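Local coordinates for lipoxygenase (Cyanothece sp., PDB 5EK8), which is a 9R-lipoxygenase with a non-heme iron centre and probably adds molecular oxygen to polyunsaturated fatty acids, at residues I278-Y282 with Q426-E430; A361-Q366 with V431-Y435; V493-Y499 with K534-P540. All blocks are in the same frame, centred on the assembly; numbering follows the deposited sequence.

Contact 1 of 3, residues I278-Y282 with Q426-E430; sequences IWDNY and QMCTE
With chi1 near -47°, Tyr282 sets its ring anti to its own carbonyl carbon and against helix 421-432, while Gln426, CG anti to the backbone N (chi1 -179°), stretches out from that helix to the neighbouring Asn281. The Gln426 amide nitrogen serves two acceptors: NE2 donates to Asn281 O at 2.9 Å, from above the carbonyl plane, and to Glu430 OE2 one helical turn on, also at 2.9 Å. Asn281 ND2 lies 2.7 Å from that OE2, which is thus met by both amides, firmly by Gln426 and weakly by Asn281. Next to these polar groups, Met427 CG sits over one face of the Tyr282 ring, 3.9 Å from the centroid, in a CH-pi contact, and Asn281 CB lies over the opposite face. The extended chi2 carries SD to the edge of the Trp279 ring, in its plane, and the bend at chi3 brings CE to Trp279 CZ3 at 3.6 Å. Met427 SD also stands above the Tyr282 face, 4.9 Å from its centroid. Tyr282 OH has its partner in Ile505 N. The ensemble is a type I turn between strands 272-277 and 291-300, docked on the helix by Met-aromatic contacts and amide hydrogen bonds.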
loop_
_atom_site.group_PDB
_atom_site.type_symbol
_atom_site.label_atom_id
_atom_site.label_comp_id
_atom_site.label_asym_id
_atom_site.label_seq_id
_atom_site.Cartn_x
_atom_site.Cartn_y
_atom_site.Cartn_z
ATOM N N ILE A 278 16.138 -17.975 -0.050
ATOM C CA ILE A 278 16.024 -19.273 -0.711
ATOM C C ILE A 278 14.733 -19.350 -1.521
ATOM O O ILE A 278 13.650 -19.061 -1.015
ATOM C CB ILE A 278 16.068 -20.437 0.304
ATOM C CG1 ILE A 278 17.495 -20.652 0.813
ATOM C CG2 ILE A 278 15.558 -21.713 -0.330
ATOM C CD1 ILE A 278 17.805 -19.916 2.090
ATOM N N TRP A 279 14.860 -19.751 -2.780
ATOM C CA TRP A 279 13.750 -19.684 -3.723
ATOM C C TRP A 279 13.285 -21.064 -4.174
ATOM O O TRP A 279 12.587 -21.189 -5.183
ATOM C CB TRP A 279 14.152 -18.842 -4.941
ATOM C CG TRP A 279 14.843 -17.569 -4.564
ATOM C CD1 TRP A 279 16.183 -17.392 -4.350
ATOM C CD2 TRP A 279 14.231 -16.293 -4.343
ATOM N NE1 TRP A 279 16.441 -16.084 -4.009
ATOM C CE2 TRP A 279 15.259 -15.390 -3.999
ATOM C CE3 TRP A 279 12.914 -15.826 -4.403
ATOM C CZ2 TRP A 279 15.011 -14.048 -3.717
ATOM C CZ3 TRP A 279 12.669 -14.492 -4.118
ATOM C CH2 TRP A 279 13.713 -13.619 -3.784
ATOM N N ASP A 280 13.660 -22.095 -3.421
ATOM C CA ASP A 280 13.306 -23.472 -3.772
ATOM C C ASP A 280 11.796 -23.666 -3.933
ATOM O O ASP A 280 11.345 -24.571 -4.642
ATOM C CB ASP A 280 13.839 -24.447 -2.722
ATOM C CG ASP A 280 15.349 -24.456 -2.650
ATOM O OD1 ASP A 280 15.895 -24.815 -1.585
ATOM O OD2 ASP A 280 15.992 -24.095 -3.656
ATOM N N ASN A 281 11.029 -22.791 -3.289
ATOM C CA ASN A 281 9.571 -22.854 -3.296
ATOM C C ASN A 281 8.899 -22.295 -4.555
ATOM O O ASN A 281 7.695 -22.460 -4.745
ATOM C CB ASN A 281 9.030 -22.097 -2.085
ATOM C CG ASN A 281 8.119 -22.937 -1.233
ATOM O OD1 ASN A 281 8.259 -24.159 -1.161
ATOM N ND2 ASN A 281 7.170 -22.285 -0.577
ATOM N N TYR A 282 9.671 -21.629 -5.409
ATOM C CA TYR A 282 9.074 -20.796 -6.455
ATOM C C TYR A 282 9.493 -21.149 -7.877
ATOM O O TYR A 282 10.577 -21.686 -8.116
ATOM C CB TYR A 282 9.393 -19.331 -6.168
ATOM C CG TYR A 282 9.133 -18.983 -4.725
ATOM C CD1 TYR A 282 7.835 -18.909 -4.236
ATOM C CD2 TYR A 282 10.180 -18.759 -3.840
ATOM C CE1 TYR A 282 7.581 -18.610 -2.911
ATOM C CE2 TYR A 282 9.937 -18.450 -2.507
ATOM C CZ TYR A 282 8.633 -18.382 -2.049
ATOM O OH TYR A 282 8.379 -18.081 -0.731
ATOM N N GLN A 426 2.856 -16.290 -5.290
ATOM C CA GLN A 426 3.007 -17.233 -4.194
ATOM C C GLN A 426 3.784 -16.620 -3.035
ATOM O O GLN A 426 3.453 -16.866 -1.876
ATOM C CB GLN A 426 3.691 -18.508 -4.664
ATOM C CG GLN A 426 3.855 -19.545 -3.577
ATOM C CD GLN A 426 4.581 -20.763 -4.081
ATOM O OE1 GLN A 426 4.283 -21.266 -5.164
ATOM N NE2 GLN A 426 5.555 -21.237 -3.310
ATOM N N MET A 427 4.805 -15.818 -3.343
ATOM C CA MET A 427 5.516 -15.093 -2.289
ATOM C C MET A 427 4.520 -14.246 -1.515
ATOM O O MET A 427 4.471 -14.267 -0.263
ATOM C CB MET A 427 6.622 -14.202 -2.860
ATOM C CG MET A 427 7.777 -14.940 -3.514
ATOM S SD MET A 427 9.039 -13.808 -4.144
ATOM C CE MET A 427 9.689 -13.137 -2.615
ATOM N N CYS A 428 3.703 -13.522 -2.276
ATOM C CA CYS A 428 2.759 -12.590 -1.668
ATOM C C CYS A 428 1.741 -13.271 -0.763
ATOM O O CYS A 428 1.597 -12.899 0.405
ATOM C CB CYS A 428 2.042 -11.798 -2.754
ATOM S SG CYS A 428 3.140 -10.687 -3.646
ATOM N N THR A 429 1.039 -14.264 -1.306
ATOM C CA THR A 429 0.035 -15.012 -0.551
ATOM C C THR A 429 0.655 -15.675 0.674
ATOM O O THR A 429 0.073 -15.640 1.768
ATOM C CB THR A 429 -0.657 -16.093 -1.419
ATOM O OG1 THR A 429 0.322 -16.982 -1.975
ATOM C CG2 THR A 429 -1.455 -15.453 -2.543
ATOM N N GLU A 430 1.835 -16.268 0.486
ATOM C CA GLU A 430 2.583 -16.855 1.596
ATOM C C GLU A 430 2.724 -15.885 2.764
ATOM O O GLU A 430 2.280 -16.186 3.876
ATOM C CB GLU A 430 3.973 -17.315 1.149
ATOM C CG GLU A 430 4.021 -18.745 0.639
ATOM C CD GLU A 430 5.366 -19.105 0.031
ATOM O OE1 GLU A 430 6.325 -18.323 0.198
ATOM O OE2 GLU A 430 5.465 -20.170 -0.618
#

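Contact 2 of 3, residues A361-Q366 with V431-Y435; sequences AKAHVQ and VVATY. With FE2 (Fe (II) ion), chain B.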
loop_
_atom_site.group_PDB
_atom_site.type_symbol
_atom_site.label_atom_id
_atom_site.label_comp_id
_atom_site.label_asym_id
_atom_site.label_seq_id
_atom_site.Cartn_x
_atom_site.Cartn_y
_atom_site.Cartn_z
ATOM N N ALA A 361 3.724 -6.683 -0.827
ATOM C CA ALA A 361 2.971 -7.563 0.057
ATOM C C ALA A 361 2.699 -6.927 1.417
ATOM O O ALA A 361 1.543 -6.805 1.829
ATOM C CB ALA A 361 3.700 -8.874 0.235
ATOM N N LYS A 362 3.764 -6.531 2.110
ATOM C CA LYS A 362 3.650 -6.074 3.496
ATOM C C LYS A 362 2.990 -4.709 3.634
ATOM O O LYS A 362 2.290 -4.450 4.612
ATOM C CB LYS A 362 5.025 -6.039 4.165
ATOM C CG LYS A 362 4.962 -5.712 5.655
ATOM C CD LYS A 362 6.343 -5.687 6.302
ATOM C CE LYS A 362 7.042 -7.031 6.184
ATOM N NZ LYS A 362 8.315 -7.066 6.948
ATOM N N ALA A 363 3.212 -3.830 2.665
ATOM C CA ALA A 363 2.657 -2.486 2.760
ATOM C C ALA A 363 1.313 -2.375 2.048
ATOM O O ALA A 363 0.302 -2.068 2.675
ATOM C CB ALA A 363 3.632 -1.470 2.209
ATOM N N HIS A 364 1.297 -2.628 0.745
ATOM C CA HIS A 364 0.094 -2.406 -0.049
ATOM C C HIS A 364 -1.029 -3.371 0.296
ATOM O O HIS A 364 -2.087 -2.973 0.805
ATOM C CB HIS A 364 0.418 -2.521 -1.537
ATOM C CG HIS A 364 1.219 -1.378 -2.071
ATOM N ND1 HIS A 364 0.645 -0.301 -2.718
ATOM C CD2 HIS A 364 2.550 -1.135 -2.052
ATOM C CE1 HIS A 364 1.588 0.549 -3.078
ATOM N NE2 HIS A 364 2.755 0.065 -2.685
ATOM N N VAL A 365 -0.790 -4.643 0.005
ATOM C CA VAL A 365 -1.798 -5.667 0.193
ATOM C C VAL A 365 -2.272 -5.742 1.641
ATOM O O VAL A 365 -3.474 -5.767 1.898
ATOM C CB VAL A 365 -1.276 -7.040 -0.241
ATOM C CG1 VAL A 365 -2.362 -8.096 -0.053
ATOM C CG2 VAL A 365 -0.808 -6.987 -1.686
ATOM N N GLN A 366 -1.340 -5.762 2.586
ATOM C CA GLN A 366 -1.724 -5.924 3.981
ATOM C C GLN A 366 -2.585 -4.759 4.469
ATOM O O GLN A 366 -3.455 -4.939 5.319
ATOM C CB GLN A 366 -0.495 -6.074 4.881
ATOM C CG GLN A 366 -0.866 -6.456 6.311
ATOM C CD GLN A 366 0.276 -6.325 7.302
ATOM O OE1 GLN A 366 0.076 -6.474 8.512
ATOM N NE2 GLN A 366 1.479 -6.052 6.800
ATOM N N VAL A 431 3.326 -14.719 2.534
ATOM C CA VAL A 431 3.576 -13.847 3.687
ATOM C C VAL A 431 2.313 -13.142 4.211
ATOM O O VAL A 431 2.190 -12.917 5.417
ATOM C CB VAL A 431 4.653 -12.793 3.385
ATOM C CG1 VAL A 431 6.008 -13.464 3.271
ATOM C CG2 VAL A 431 4.318 -12.011 2.121
ATOM N N VAL A 432 1.371 -12.811 3.328
ATOM C CA VAL A 432 0.179 -12.081 3.766
ATOM C C VAL A 432 -0.719 -13.014 4.585
ATOM O O VAL A 432 -1.468 -12.567 5.456
ATOM C CB VAL A 432 -0.603 -11.465 2.568
ATOM C CG1 VAL A 432 -1.931 -10.870 3.023
ATOM C CG2 VAL A 432 0.235 -10.386 1.885
ATOM N N ALA A 433 -0.607 -14.317 4.342
ATOM C CA ALA A 433 -1.359 -15.285 5.136
ATOM C C ALA A 433 -0.886 -15.360 6.595
ATOM O O ALA A 433 -1.454 -16.109 7.388
ATOM C CB ALA A 433 -1.285 -16.660 4.496
ATOM N N THR A 434 0.134 -14.581 6.951
ATOM C CA THR A 434 0.677 -14.607 8.309
ATOM C C THR A 434 0.682 -13.243 9.004
ATOM O O THR A 434 1.033 -13.147 10.182
ATOM C CB THR A 434 2.123 -15.135 8.325
ATOM O OG1 THR A 434 3.013 -14.104 7.873
ATOM C CG2 THR A 434 2.263 -16.351 7.430
ATOM N N TYR A 435 0.304 -12.190 8.284
ATOM C CA TYR A 435 0.393 -10.833 8.825
ATOM C C TYR A 435 -0.803 -10.471 9.690
ATOM O O TYR A 435 -1.933 -10.428 9.209
ATOM C CB TYR A 435 0.534 -9.810 7.695
ATOM C CG TYR A 435 1.868 -9.846 6.981
ATOM C CD1 TYR A 435 3.019 -10.256 7.639
ATOM C CD2 TYR A 435 1.975 -9.466 5.645
ATOM C CE1 TYR A 435 4.244 -10.288 6.987
ATOM C CE2 TYR A 435 3.201 -9.492 4.980
ATOM C CZ TYR A 435 4.328 -9.908 5.660
ATOM O OH TYR A 435 5.544 -9.950 5.022
HETATM FE FE FE2 B . 4.419 1.885 -2.930
HETATM O O HOH W 1 -2.456 -7.579 9.044
#
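Tyr435, Gln366 and Val432 carry this contact, and they divide it into a half where an amide packs on a ring, and an apolar half. In the first, the Gln366 amide and the Tyr435 ring lie with their planes 24° apart although the two side chains run roughly crosswise. CD of Gln366 is 3.5 Å from CB of Tyr435, and NE2 approaches CD2 at 3.6 Å. What fixes the amide is its hydrogen bonding: NE2 donates to Lys362 O at 2.8 Å, in the carbonyl plane and on a lone pair, while OE1 accepts from His561 NE2 and from a water that also gives a weak bond to Tyr435 O. Gln366 reaches this position with CG anti to its backbone N (chi1 -171°) and the chain extended. A leucine in its place would probably leave His561 and the water without their acceptor and Lys362 O without its side-chain donor. At its far end the phenol lies against Lys362, whose CE is 3.5 Å from Tyr435 OH; the ammonium itself turns to Glu358 in a salt bridge. Val431 O, meanwhile, sits over the centre of one face of the Tyr435 ring.

In the apolar half, Val432 CG2 fits between Ala361 and Val365, 4.0 Å from Val365 CG1, and Val431 CG2 meets Ala361 CB at 3.7 Å. Helix 337-377 widens here into a pi-type turn, Gln366 N bonding to Ala361 O, as in the iron-bearing helices of other lipoxygenases. His364, on this turn, binds the iron, and Asn398 holds its ND1. The end of helix 421-432 and the type I turn after it thus pack on one flank of helix 337-377, while helix 549-574 meets Lys362 and Ala363 through Trp569.

Contact 3 of 3, residues V493-Y499 with K534-P540; sequences VEHSMPY and KTKVIRP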
loop_
_atom_site.group_PDB
_atom_site.type_symbol
_atom_site.label_atom_id
_atom_site.label_comp_id
_atom_site.label_asym_id
_atom_site.label_seq_id
_atom_site.Cartn_x
_atom_site.Cartn_y
_atom_site.Cartn_z
ATOM N N VAL A 493 -11.678 -9.832 10.079
ATOM C CA VAL A 493 -11.496 -11.266 10.296
ATOM C C VAL A 493 -12.130 -12.093 9.178
ATOM O O VAL A 493 -11.495 -12.983 8.612
ATOM C CB VAL A 493 -12.091 -11.718 11.655
ATOM C CG1 VAL A 493 -12.130 -13.246 11.753
ATOM C CG2 VAL A 493 -11.304 -11.123 12.810
ATOM N N GLU A 494 -13.381 -11.785 8.861
ATOM C CA GLU A 494 -14.140 -12.555 7.887
ATOM C C GLU A 494 -13.560 -12.469 6.486
ATOM O O GLU A 494 -13.744 -13.386 5.688
ATOM C CB GLU A 494 -15.599 -12.095 7.863
ATOM C CG GLU A 494 -16.360 -12.405 9.146
ATOM C CD GLU A 494 -17.801 -11.944 9.099
ATOM O OE1 GLU A 494 -18.246 -11.503 8.015
ATOM O OE2 GLU A 494 -18.478 -12.012 10.151
ATOM N N HIS A 495 -12.866 -11.379 6.174
ATOM C CA HIS A 495 -12.396 -11.208 4.803
ATOM C C HIS A 495 -10.896 -11.369 4.644
ATOM O O HIS A 495 -10.375 -11.286 3.535
ATOM C CB HIS A 495 -12.833 -9.847 4.271
ATOM C CG HIS A 495 -14.302 -9.753 4.025
ATOM N ND1 HIS A 495 -15.181 -9.219 4.946
ATOM C CD2 HIS A 495 -15.055 -10.143 2.970
ATOM C CE1 HIS A 495 -16.407 -9.279 4.464
ATOM N NE2 HIS A 495 -16.361 -9.834 3.266
ATOM N N SER A 496 -10.202 -11.620 5.747
ATOM C CA SER A 496 -8.764 -11.819 5.687
ATOM C C SER A 496 -8.468 -13.164 5.043
ATOM O O SER A 496 -9.385 -13.924 4.750
ATOM C CB SER A 496 -8.152 -11.736 7.081
ATOM O OG SER A 496 -8.633 -12.759 7.928
ATOM N N MET A 497 -7.192 -13.448 4.807
ATOM C CA MET A 497 -6.805 -14.745 4.276
ATOM C C MET A 497 -6.982 -15.815 5.334
ATOM O O MET A 497 -6.983 -15.523 6.531
ATOM C CB MET A 497 -5.353 -14.738 3.799
ATOM C CG MET A 497 -5.054 -13.756 2.678
ATOM S SD MET A 497 -3.384 -13.969 2.024
ATOM C CE MET A 497 -3.591 -15.409 0.979
ATOM N N PRO A 498 -7.150 -17.067 4.899
ATOM C CA PRO A 498 -7.016 -18.147 5.871
ATOM C C PRO A 498 -5.575 -18.226 6.357
ATOM O O PRO A 498 -4.663 -18.232 5.534
ATOM C CB PRO A 498 -7.415 -19.397 5.072
ATOM C CG PRO A 498 -7.325 -18.994 3.633
ATOM C CD PRO A 498 -7.647 -17.542 3.600
ATOM N N TYR A 499 -5.380 -18.277 7.671
ATOM C CA TYR A 499 -4.044 -18.369 8.251
ATOM C C TYR A 499 -3.291 -19.617 7.811
ATOM O O TYR A 499 -3.849 -20.714 7.741
ATOM C CB TYR A 499 -4.120 -18.333 9.778
ATOM C CG TYR A 499 -2.785 -18.536 10.469
ATOM C CD1 TYR A 499 -1.755 -17.606 10.340
ATOM C CD2 TYR A 499 -2.557 -19.652 11.263
ATOM C CE1 TYR A 499 -0.529 -17.797 10.981
ATOM C CE2 TYR A 499 -1.344 -19.845 11.902
ATOM C CZ TYR A 499 -0.338 -18.921 11.765
ATOM O OH TYR A 499 0.856 -19.141 12.411
ATOM N N LYS A 534 -12.321 -22.065 8.428
ATOM C CA LYS A 534 -10.871 -21.926 8.379
ATOM C C LYS A 534 -10.395 -20.939 9.440
ATOM O O LYS A 534 -11.086 -19.975 9.761
ATOM C CB LYS A 534 -10.413 -21.465 6.994
ATOM C CG LYS A 534 -10.632 -22.466 5.872
ATOM C CD LYS A 534 -10.661 -21.751 4.521
ATOM C CE LYS A 534 -10.726 -22.722 3.350
ATOM N NZ LYS A 534 -9.399 -23.327 3.065
ATOM N N THR A 535 -9.216 -21.192 9.989
ATOM C CA THR A 535 -8.584 -20.234 10.883
ATOM C C THR A 535 -8.125 -19.009 10.097
ATOM O O THR A 535 -7.408 -19.133 9.105
ATOM C CB THR A 535 -7.390 -20.858 11.610
ATOM O OG1 THR A 535 -7.850 -21.947 12.424
ATOM C CG2 THR A 535 -6.692 -19.819 12.476
ATOM N N LYS A 536 -8.543 -17.830 10.540
ATOM C CA LYS A 536 -8.258 -16.604 9.804
ATOM C C LYS A 536 -7.004 -15.888 10.316
ATOM O O LYS A 536 -6.695 -15.926 11.509
ATOM C CB LYS A 536 -9.468 -15.673 9.861
ATOM C CG LYS A 536 -10.764 -16.330 9.413
ATOM C CD LYS A 536 -10.613 -17.041 8.069
ATOM C CE LYS A 536 -10.243 -16.071 6.946
ATOM N NZ LYS A 536 -11.304 -15.060 6.697
ATOM N N VAL A 537 -6.287 -15.239 9.399
ATOM C CA VAL A 537 -5.004 -14.622 9.720
ATOM C C VAL A 537 -5.165 -13.396 10.629
ATOM O O VAL A 537 -4.374 -13.205 11.550
ATOM C CB VAL A 537 -4.225 -14.231 8.432
ATOM C CG1 VAL A 537 -5.053 -13.332 7.541
ATOM C CG2 VAL A 537 -2.908 -13.565 8.780
ATOM N N ILE A 538 -6.191 -12.583 10.398
ATOM C CA ILE A 538 -6.400 -11.412 11.245
ATOM C C ILE A 538 -7.187 -11.764 12.509
ATOM O O ILE A 538 -8.271 -12.341 12.445
ATOM C CB ILE A 538 -7.136 -10.270 10.497
ATOM C CG1 ILE A 538 -6.333 -9.809 9.283
ATOM C CG2 ILE A 538 -7.357 -9.085 11.424
ATOM C CD1 ILE A 538 -4.964 -9.310 9.624
ATOM N N ARG A 539 -6.625 -11.406 13.659
ATOM C CA ARG A 539 -7.288 -11.611 14.938
ATOM C C ARG A 539 -8.338 -10.531 15.197
ATOM O O ARG A 539 -8.138 -9.371 14.832
ATOM C CB ARG A 539 -6.256 -11.638 16.063
ATOM C CG ARG A 539 -5.268 -12.792 15.949
ATOM C CD ARG A 539 -4.282 -12.789 17.105
ATOM N NE ARG A 539 -3.361 -13.920 17.052
ATOM C CZ ARG A 539 -2.200 -13.912 16.406
ATOM N NH1 ARG A 539 -1.808 -12.825 15.750
ATOM N NH2 ARG A 539 -1.430 -14.993 16.415
ATOM N N PRO A 540 -9.467 -10.911 15.823
ATOM C CA PRO A 540 -10.541 -9.954 16.119
ATOM C C PRO A 540 -10.178 -8.937 17.202
ATOM O O PRO A 540 -9.602 -9.293 18.229
ATOM C CB PRO A 540 -11.683 -10.852 16.594
ATOM C CG PRO A 540 -11.003 -12.059 17.133
ATOM C CD PRO A 540 -9.813 -12.277 16.256
#
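Lys536 coils back on the end of helix 482-495 and buries its ammonium among carbonyls of Val493-Tyr499. All four of its torsions lie near -60°, a compact curl that carries NZ to Val493 O at 2.8 Å, in the carbonyl plane, and to Ser496 O at 3.0 Å, from above that carbonyl's plane. Val493 O has a second donor, the Ser496 hydroxyl, placed between backbone N and carbonyl carbon (chi1 63°); the same OG accepts a weak bond from Ile538 N. Around these polar atoms lies the tightly packed part, where Val493, Ser496, Lys536 and Ile538 are all buried: Ser496 CB faces CG1 of Ile538 at 3.4 Å, and Val493 CG2 settles against the Pro540 ring, 3.8 Å from its CB.

Toward Pro498 the backbones pair for a single bridge, with the bond pattern of an antiparallel non-hydrogen-bonded pair. Val537 N bonds to Met497 O at 3.0 Å, and Tyr499 N bonds to Thr535 O at 2.6 Å. Pro498 and Lys536 sit between these two bonds, where the missing N-H of proline costs no bond across this bridge. This end is looser and opens to solvent: Pro498 CB meets the aliphatic chain of Lys534 at 4.0 Å, both residues being exposed, and Thr535 CG2 lies equally far from Tyr499 CB. The phenol of Tyr499 leads away to Asp522.

Met497 sends its side chain the other way, onto Thr429 and Val432 of helix 421-432. Arg539 takes little part; its guanidinium pairs with Asp436 in a salt bridge. The chemistry is consistent with a buried ammonium satisfied by one carbonyl of the helix's last turn and one just beyond it, its charge probably eased by the helix C-terminus.

The three contacts form a chain running across the catalytic domain. Contact 1 uses helix 421-432 at 426-430 and contact 2 its last residues and the turn after it; their centres are about 13 Å apart, and they meet where Cys428 CA lies 4.3 Å from Ala361 CB. Contact 3 is about 12 Å from contact 2 between centres: Ala433 O approaches Val537 CG2 at 3.2 Å, and Met497 CE reaches back to contact 1, 3.8 Å from Thr429 O. Contact 2 alone touches the active site directly, through His364 NE2, 2.5 Å from the iron. In contact 1 the Met427 side chain is about 10 Å from that of His359, another iron ligand, whereas contact 3 is remote from both metals.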